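Local atomic coordinates of beta-galactosidase (PDB entry 4CU9), a protein that is a carbohydrate-binding module of a pneumococcal beta-galactosidase, carries a calcium ion and probably helps hold the enzyme on galactose-containing glycans. Residues V135-D140 with M161-E166; A139-D142 with E148-V151. One frame throughout, in Å; residues are numbered along the deposited sequence.

Interaction 1: V135-D140 with M161-E166; sequences VPYRAD and MRWRME. With EDO (1,2-ethanediol), chain D.
Arg162 NH2 donates to O2 of the bound 1,2-ethanediol over 2.8 Å, almost straight at 175°. Its sister nitrogen NH1 reaches O1 of the same molecule at 3.0 Å, with a more bent N-H...O angle of 137°. The two ends of a guanidinium thus take the two hydroxyls of one diol, met at the edge of the group. The chain is extended from CG to NE and brings the guanidinium to this site, where NE forms a salt bridge with Glu101, Trp132 makes a cation-pi contact and Tyr117 OH also bonds the diol. Such a grip resembles how sugar hydroxyls are often bound, but ethanediol, probably from the crystallisation liquor, does not by itself mark a glycan site. In this galactose-binding-domain beta-sandwich, strand 97-103 pairs with both strand 132-139 and strand 160-166, and the ring pair of Tyr137 and Trp163 bridges these two neighbours. Trp163 sends the edge of its six-membered ring into one face of Tyr137, a T-shaped stack with planes at 85° and centroids 4.9 Å apart. Trp163 CZ3 lies 3.6 Å from Tyr137 CE2, toward the rim of the phenol ring. A broad indole suits the buried position, packing on Leu98 and Leu100 of the intervening strand while its far edge meets Tyr137; tyrosine suits the partly exposed one, offering an apolar face while its OH bonds to Leu98 O.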
ATOM      1  N   VAL A 135      -9.914   4.148  -8.944  1.00 12.74           N
ATOM      2  CA  VAL A 135     -10.785   5.121  -8.277  1.00 12.75           C
ATOM      3  C   VAL A 135     -10.191   6.517  -8.538  1.00 13.54           C
ATOM      4  O   VAL A 135      -9.058   6.788  -8.143  1.00 12.21           O
ATOM      5  CB  VAL A 135     -10.932   4.790  -6.775  1.00 12.03           C
ATOM      6  CG1 VAL A 135     -11.675   5.881  -6.015  1.00 12.39           C
ATOM      7  CG2 VAL A 135     -11.630   3.443  -6.577  1.00 12.41           C
ATOM      8  N   PRO A 136     -10.936   7.406  -9.248  1.00 14.07           N
ATOM      9  CA  PRO A 136     -10.369   8.742  -9.435  1.00 13.98           C
ATOM     10  C   PRO A 136     -10.281   9.479  -8.102  1.00 13.70           C
ATOM     11  O   PRO A 136     -11.127   9.299  -7.233  1.00 14.50           O
ATOM     12  CB  PRO A 136     -11.373   9.437 -10.406  1.00 14.44           C
ATOM     13  CG  PRO A 136     -12.228   8.359 -10.948  1.00 15.09           C
ATOM     14  CD  PRO A 136     -12.262   7.282  -9.900  1.00 14.55           C
ATOM     15  N   TYR A 137      -9.256  10.299  -7.913  1.00 13.63           N
ATOM     16  CA  TYR A 137      -9.036  10.924  -6.612  1.00 12.99           C
ATOM     17  C   TYR A 137      -8.459  12.340  -6.796  1.00 14.51           C
ATOM     18  O   TYR A 137      -7.984  12.700  -7.903  1.00 13.98           O
ATOM     19  CB  TYR A 137      -8.105  10.004  -5.746  1.00 13.07           C
ATOM     20  CG  TYR A 137      -6.688   9.931  -6.236  1.00 12.77           C
ATOM     21  CD1 TYR A 137      -5.756  10.858  -5.841  1.00 13.35           C
ATOM     22  CD2 TYR A 137      -6.291   8.966  -7.147  1.00 13.44           C
ATOM     23  CE1 TYR A 137      -4.457  10.819  -6.303  1.00 13.72           C
ATOM     24  CE2 TYR A 137      -5.003   8.919  -7.633  1.00 13.72           C
ATOM     25  CZ  TYR A 137      -4.091   9.849  -7.208  1.00 13.75           C
ATOM     26  OH  TYR A 137      -2.810   9.800  -7.684  1.00 15.17           O
ATOM     27  N   ARG A 138      -8.518  13.130  -5.731  1.00 14.66           N
ATOM     28  CA  ARG A 138      -7.807  14.403  -5.657  1.00 16.67           C
ATOM     29  C   ARG A 138      -6.867  14.397  -4.456  1.00 16.11           C
ATOM     30  O   ARG A 138      -7.280  14.001  -3.384  1.00 17.66           O
ATOM     31  CB  ARG A 138      -8.809  15.540  -5.520  1.00 18.13           C
ATOM     32  CG  ARG A 138      -9.787  15.656  -6.680  1.00 19.99           C
ATOM     33  CD  ARG A 138      -9.088  16.044  -7.990  1.00 23.73           C
ATOM     34  NE  ARG A 138     -10.066  16.213  -9.065  1.00 26.49           N
ATOM     35  CZ  ARG A 138      -9.790  16.237 -10.369  1.00 30.48           C
ATOM     36  NH1 ARG A 138      -8.540  16.116 -10.809  1.00 30.88           N
ATOM     37  NH2 ARG A 138     -10.784  16.403 -11.244  1.00 32.99           N
ATOM     38  N   ALA A 139      -5.614  14.815  -4.641  1.00 16.28           N
ATOM     39  CA  ALA A 139      -4.658  14.956  -3.527  1.00 14.91           C
ATOM     40  C   ALA A 139      -4.474  16.468  -3.212  1.00 15.46           C
ATOM     41  O   ALA A 139      -4.574  17.320  -4.119  1.00 15.16           O
ATOM     42  CB  ALA A 139      -3.337  14.310  -3.860  1.00 15.03           C
ATOM     43  N   ASP A 140      -4.229  16.777  -1.947  1.00 14.68           N
ATOM     44  CA  ASP A 140      -4.084  18.169  -1.484  1.00 15.38           C
ATOM     45  C   ASP A 140      -2.704  18.779  -1.768  1.00 15.65           C
ATOM     46  O   ASP A 140      -2.536  19.995  -1.701  1.00 13.63           O
ATOM     47  CB  ASP A 140      -4.451  18.318   0.013  1.00 14.91           C
ATOM     48  CG  ASP A 140      -3.458  17.637   0.976  1.00 16.26           C
ATOM     49  OD1 ASP A 140      -2.608  16.831   0.550  1.00 15.75           O
ATOM     50  OD2 ASP A 140      -3.543  17.895   2.202  1.00 16.17           O
ATOM     51  N   MET A 161      -8.393  -1.836  -0.117  1.00  9.47           N
ATOM     52  CA  MET A 161      -8.019  -0.718  -1.004  1.00  9.91           C
ATOM     53  C   MET A 161      -6.519  -0.808  -1.175  1.00  9.50           C
ATOM     54  O   MET A 161      -5.838  -1.354  -0.314  1.00  9.76           O
ATOM     55  CB  MET A 161      -8.384   0.627  -0.380  1.00 10.21           C
ATOM     56  CG  MET A 161      -9.878   0.800  -0.176  1.00 10.77           C
ATOM     57  SD  MET A 161     -10.876   1.086  -1.643  1.00 11.67           S
ATOM     58  CE  MET A 161     -10.196   2.594  -2.274  1.00 11.32           C
ATOM     59  N   ARG A 162      -6.023  -0.343  -2.311  1.00  9.54           N
ATOM     60  CA  ARG A 162      -4.600  -0.254  -2.527  1.00  8.95           C
ATOM     61  C   ARG A 162      -4.227   0.941  -3.389  1.00  8.78           C
ATOM     62  O   ARG A 162      -5.054   1.544  -4.092  1.00  8.78           O
ATOM     63  CB  ARG A 162      -4.034  -1.552  -3.149  1.00  9.20           C
ATOM     64  CG  ARG A 162      -4.286  -1.708  -4.626  1.00  9.38           C
ATOM     65  CD  ARG A 162      -3.765  -3.006  -5.149  1.00  9.54           C
ATOM     66  NE  ARG A 162      -3.822  -3.026  -6.589  1.00  9.56           N
ATOM     67  CZ  ARG A 162      -3.298  -3.973  -7.349  1.00  9.80           C
ATOM     68  NH1 ARG A 162      -2.671  -5.016  -6.785  1.00  9.89           N
ATOM     69  NH2 ARG A 162      -3.421  -3.884  -8.667  1.00 10.14           N
ATOM     70  N   TRP A 163      -2.934   1.228  -3.353  1.00  8.47           N
ATOM     71  CA  TRP A 163      -2.321   2.165  -4.270  1.00  8.65           C
ATOM     72  C   TRP A 163      -1.378   1.357  -5.143  1.00  8.77           C
ATOM     73  O   TRP A 163      -0.461   0.630  -4.628  1.00  8.46           O
ATOM     74  CB  TRP A 163      -1.548   3.258  -3.524  1.00  8.73           C
ATOM     75  CG  TRP A 163      -2.406   4.201  -2.784  1.00  9.23           C
ATOM     76  CD1 TRP A 163      -2.785   4.110  -1.508  1.00  9.90           C
ATOM     77  CD2 TRP A 163      -3.062   5.347  -3.321  1.00 10.07           C
ATOM     78  NE1 TRP A 163      -3.609   5.149  -1.177  1.00 10.43           N
ATOM     79  CE2 TRP A 163      -3.805   5.925  -2.285  1.00 10.34           C
ATOM     80  CE3 TRP A 163      -3.088   5.941  -4.572  1.00 10.95           C
ATOM     81  CZ2 TRP A 163      -4.531   7.104  -2.452  1.00 10.59           C
ATOM     82  CZ3 TRP A 163      -3.835   7.133  -4.737  1.00 10.75           C
ATOM     83  CH2 TRP A 163      -4.525   7.684  -3.666  1.00 10.34           C
ATOM     84  N   ARG A 164      -1.628   1.417  -6.448  1.00  9.27           N
ATOM     85  CA  ARG A 164      -0.766   0.786  -7.456  1.00  9.53           C
ATOM     86  C   ARG A 164       0.195   1.854  -7.943  1.00  9.51           C
ATOM     87  O   ARG A 164      -0.202   2.855  -8.539  1.00  9.25           O
ATOM     88  CB  ARG A 164      -1.574   0.170  -8.585  1.00 10.78           C
ATOM     89  CG  ARG A 164      -0.717  -0.473  -9.701  1.00 11.73           C
ATOM     90  CD  ARG A 164      -1.573  -1.371 -10.569  1.00 13.92           C
ATOM     91  NE  ARG A 164      -2.644  -0.654 -11.249  1.00 15.36           N
ATOM     92  CZ  ARG A 164      -2.483   0.149 -12.295  1.00 20.43           C
ATOM     93  NH1 ARG A 164      -1.288   0.353 -12.854  1.00 23.28           N
ATOM     94  NH2 ARG A 164      -3.534   0.743 -12.822  1.00 21.90           N
ATOM     95  N   MET A 165       1.465   1.680  -7.612  1.00  9.83           N
ATOM     96  CA  MET A 165       2.455   2.749  -7.753  1.00 10.84           C
ATOM     97  C   MET A 165       3.610   2.338  -8.681  1.00 11.69           C
ATOM     98  O   MET A 165       3.838   1.159  -8.953  1.00 11.14           O
ATOM     99  CB  MET A 165       3.001   3.095  -6.383  1.00 10.98           C
ATOM    100  CG  MET A 165       1.953   3.610  -5.387  1.00 11.23           C
ATOM    101  SD  MET A 165       2.571   3.768  -3.664  1.00 11.20           S
ATOM    102  CE  MET A 165       2.653   2.079  -3.125  1.00 11.86           C
ATOM    103  N   GLU A 166       4.301   3.342  -9.192  1.00 12.64           N
ATOM    104  CA  GLU A 166       5.525   3.133  -9.947  1.00 13.10           C
ATOM    105  C   GLU A 166       6.619   3.896  -9.289  1.00 13.11           C
ATOM    106  O   GLU A 166       6.480   5.104  -8.992  1.00 12.22           O
ATOM    107  CB  GLU A 166       5.367   3.585 -11.384  1.00 15.04           C
ATOM    108  CG  GLU A 166       4.379   2.708 -12.159  1.00 16.37           C
ATOM    109  CD  GLU A 166       4.312   3.041 -13.651  1.00 19.12           C
ATOM    110  OE1 GLU A 166       5.164   3.798 -14.161  1.00 19.96           O
ATOM    111  OE2 GLU A 166       3.390   2.523 -14.320  1.00 23.38           O
TER
HETATM  112  C1  EDO D3000      -0.580  -7.255  -8.998  1.00 12.23           C
HETATM  113  O1  EDO D3000      -0.320  -6.496  -7.798  1.00 12.15           O
HETATM  114  C2  EDO D3000      -2.017  -7.178  -9.528  1.00 12.17           C
HETATM  115  O2  EDO D3000      -2.225  -5.938 -10.198  1.00 12.23           O

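Interaction 2: A139-D142 with E148-V151; sequences ADKD and EINV
Asp140 and Asn150 meet through three hydrogen bonds. Asp140 N gives its hydrogen to Asn150 O at 2.8 Å, and Asn150 N answers not to a backbone carbonyl but to Asp140 OD1, 2.9 Å away and nearly straight at 170°. The other carboxylate oxygen, Asp140 OD2, accepts from Asn150 ND2 at 2.9 Å. Both donors come from above the carboxylate plane, which stands at 86° to the amide plane. With CG set between the backbone N and the carbonyl carbon (chi1 69°), the short aspartate folds toward the facing strand, so its carboxylate continues the ladder where strand 132-139 ends. Asparagine suits the opposing place since its amide both donates here and accepts, through OD1, from Lys83. Next to this, Ala139 and Val151 form an antiparallel non-hydrogen-bonded pair; the small methyl Ala139 CB packs on Ile149 CG2 at 3.9 Å. Lys141 lays its CG against Ile149 CG1, and its NZ makes a weak bond of 3.3 Å to Glu148 O. Farther out, Lys83 also pairs with Glu148. Strand 149-158, which follows the loop of residues 140-148, is hydrogen-bonded on to strand 73-86, where Ile149 packs on Phe86 and Val151 on Ala82.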
ATOM      1  N   ALA A 139      -5.614  14.815  -4.641  1.00 16.28           N
ATOM      2  CA  ALA A 139      -4.658  14.956  -3.527  1.00 14.91           C
ATOM      3  C   ALA A 139      -4.474  16.468  -3.212  1.00 15.46           C
ATOM      4  O   ALA A 139      -4.574  17.320  -4.119  1.00 15.16           O
ATOM      5  CB  ALA A 139      -3.337  14.310  -3.860  1.00 15.03           C
ATOM      6  N   ASP A 140      -4.229  16.777  -1.947  1.00 14.68           N
ATOM      7  CA  ASP A 140      -4.084  18.169  -1.484  1.00 15.38           C
ATOM      8  C   ASP A 140      -2.704  18.779  -1.768  1.00 15.65           C
ATOM      9  O   ASP A 140      -2.536  19.995  -1.701  1.00 13.63           O
ATOM     10  CB  ASP A 140      -4.451  18.318   0.013  1.00 14.91           C
ATOM     11  CG  ASP A 140      -3.458  17.637   0.976  1.00 16.26           C
ATOM     12  OD1 ASP A 140      -2.608  16.831   0.550  1.00 15.75           O
ATOM     13  OD2 ASP A 140      -3.543  17.895   2.202  1.00 16.17           O
ATOM     14  N   LYS A 141      -1.709  17.944  -2.062  1.00 16.97           N
ATOM     15  CA  LYS A 141      -0.401  18.456  -2.385  1.00 18.66           C
ATOM     16  C   LYS A 141       0.354  17.517  -3.312  1.00 18.38           C
ATOM     17  O   LYS A 141      -0.163  16.457  -3.686  1.00 16.53           O
ATOM     18  CB  LYS A 141       0.365  18.759  -1.118  1.00 22.54           C
ATOM     19  CG  LYS A 141       0.624  17.578  -0.222  1.00 24.86           C
ATOM     20  CD  LYS A 141       1.185  18.050   1.110  1.00 28.26           C
ATOM     21  CE  LYS A 141       0.107  18.597   2.000  1.00 29.78           C
ATOM     22  NZ  LYS A 141       0.597  18.737   3.398  1.00 32.40           N
ATOM     23  N   ASP A 142       1.552  17.935  -3.693  1.00 17.70           N
ATOM     24  CA  ASP A 142       2.373  17.161  -4.622  1.00 18.77           C
ATOM     25  C   ASP A 142       2.731  15.807  -4.018  1.00 16.20           C
ATOM     26  O   ASP A 142       2.892  15.685  -2.827  1.00 16.68           O
ATOM     27  CB  ASP A 142       3.689  17.882  -4.925  1.00 20.11           C
ATOM     28  CG  ASP A 142       3.499  19.088  -5.824  1.00 23.75           C
ATOM     29  OD1 ASP A 142       2.405  19.254  -6.395  1.00 24.10           O
ATOM     30  OD2 ASP A 142       4.463  19.872  -5.941  1.00 28.07           O
ATOM     31  N   GLU A 148       2.553  14.488   5.237  1.00 18.41           N
ATOM     32  CA  GLU A 148       1.402  13.657   4.925  1.00 18.12           C
ATOM     33  C   GLU A 148       0.539  14.294   3.829  1.00 16.09           C
ATOM     34  O   GLU A 148       0.318  15.514   3.815  1.00 14.87           O
ATOM     35  CB  GLU A 148       0.614  13.406   6.220  1.00 19.54           C
ATOM     36  CG  GLU A 148      -0.857  13.139   6.095  1.00 22.50           C
ATOM     37  CD  GLU A 148      -1.481  12.857   7.445  1.00 23.16           C
ATOM     38  OE1 GLU A 148      -1.094  11.823   8.024  1.00 21.69           O
ATOM     39  OE2 GLU A 148      -2.336  13.663   7.902  1.00 22.62           O
ATOM     40  N   ILE A 149       0.095  13.463   2.890  1.00 14.31           N
ATOM     41  CA  ILE A 149      -0.725  13.869   1.766  1.00 13.60           C
ATOM     42  C   ILE A 149      -2.147  13.406   2.033  1.00 13.45           C
ATOM     43  O   ILE A 149      -2.363  12.261   2.437  1.00 12.63           O
ATOM     44  CB  ILE A 149      -0.242  13.240   0.441  1.00 13.69           C
ATOM     45  CG1 ILE A 149       1.171  13.722   0.087  1.00 14.34           C
ATOM     46  CG2 ILE A 149      -1.209  13.570  -0.682  1.00 14.46           C
ATOM     47  CD1 ILE A 149       1.926  12.755  -0.802  1.00 14.34           C
ATOM     48  N   ASN A 150      -3.121  14.289   1.805  1.00 14.78           N
ATOM     49  CA  ASN A 150      -4.504  13.956   2.033  1.00 14.69           C
ATOM     50  C   ASN A 150      -5.185  13.829   0.676  1.00 14.23           C
ATOM     51  O   ASN A 150      -4.934  14.629  -0.223  1.00 13.93           O
ATOM     52  CB  ASN A 150      -5.217  14.980   2.930  1.00 16.38           C
ATOM     53  CG  ASN A 150      -4.595  15.096   4.314  1.00 17.97           C
ATOM     54  OD1 ASN A 150      -4.886  14.303   5.214  1.00 20.35           O
ATOM     55  ND2 ASN A 150      -3.731  16.095   4.495  1.00 19.05           N
ATOM     56  N   VAL A 151      -6.024  12.809   0.554  1.00 13.45           N
ATOM     57  CA  VAL A 151      -6.684  12.443  -0.688  1.00 13.30           C
ATOM     58  C   VAL A 151      -8.174  12.277  -0.466  1.00 13.64           C
ATOM     59  O   VAL A 151      -8.586  11.743   0.546  1.00 14.00           O
ATOM     60  CB  VAL A 151      -6.109  11.094  -1.201  1.00 13.23           C
ATOM     61  CG1 VAL A 151      -6.984  10.453  -2.277  1.00 13.52           C
ATOM     62  CG2 VAL A 151      -4.663  11.205  -1.655  1.00 13.83           C
TER

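Interactions 1 and 2 lie with their centres 10 Å apart on the same side of the domain and share Ala139 and Asp140. Both start from the end of strand 132-139: interaction 2 joins it to the adjacent strand 149-158, which follows after a loop, whereas interaction 1 reaches strand 160-166, next along the chain, across strand 97-103. Val151 connects them, its CG1 packing 3.7 Å from Tyr137 CB and 4.0 Å from Trp163 CH2. Interaction 1 lies about 10 Å from the centre of the chain and interaction 2 about 15 Å, so the aromatic pair is the more inward. One strand end is thus tied to two strands of the same sheet, within a single galactose-binding-type domain.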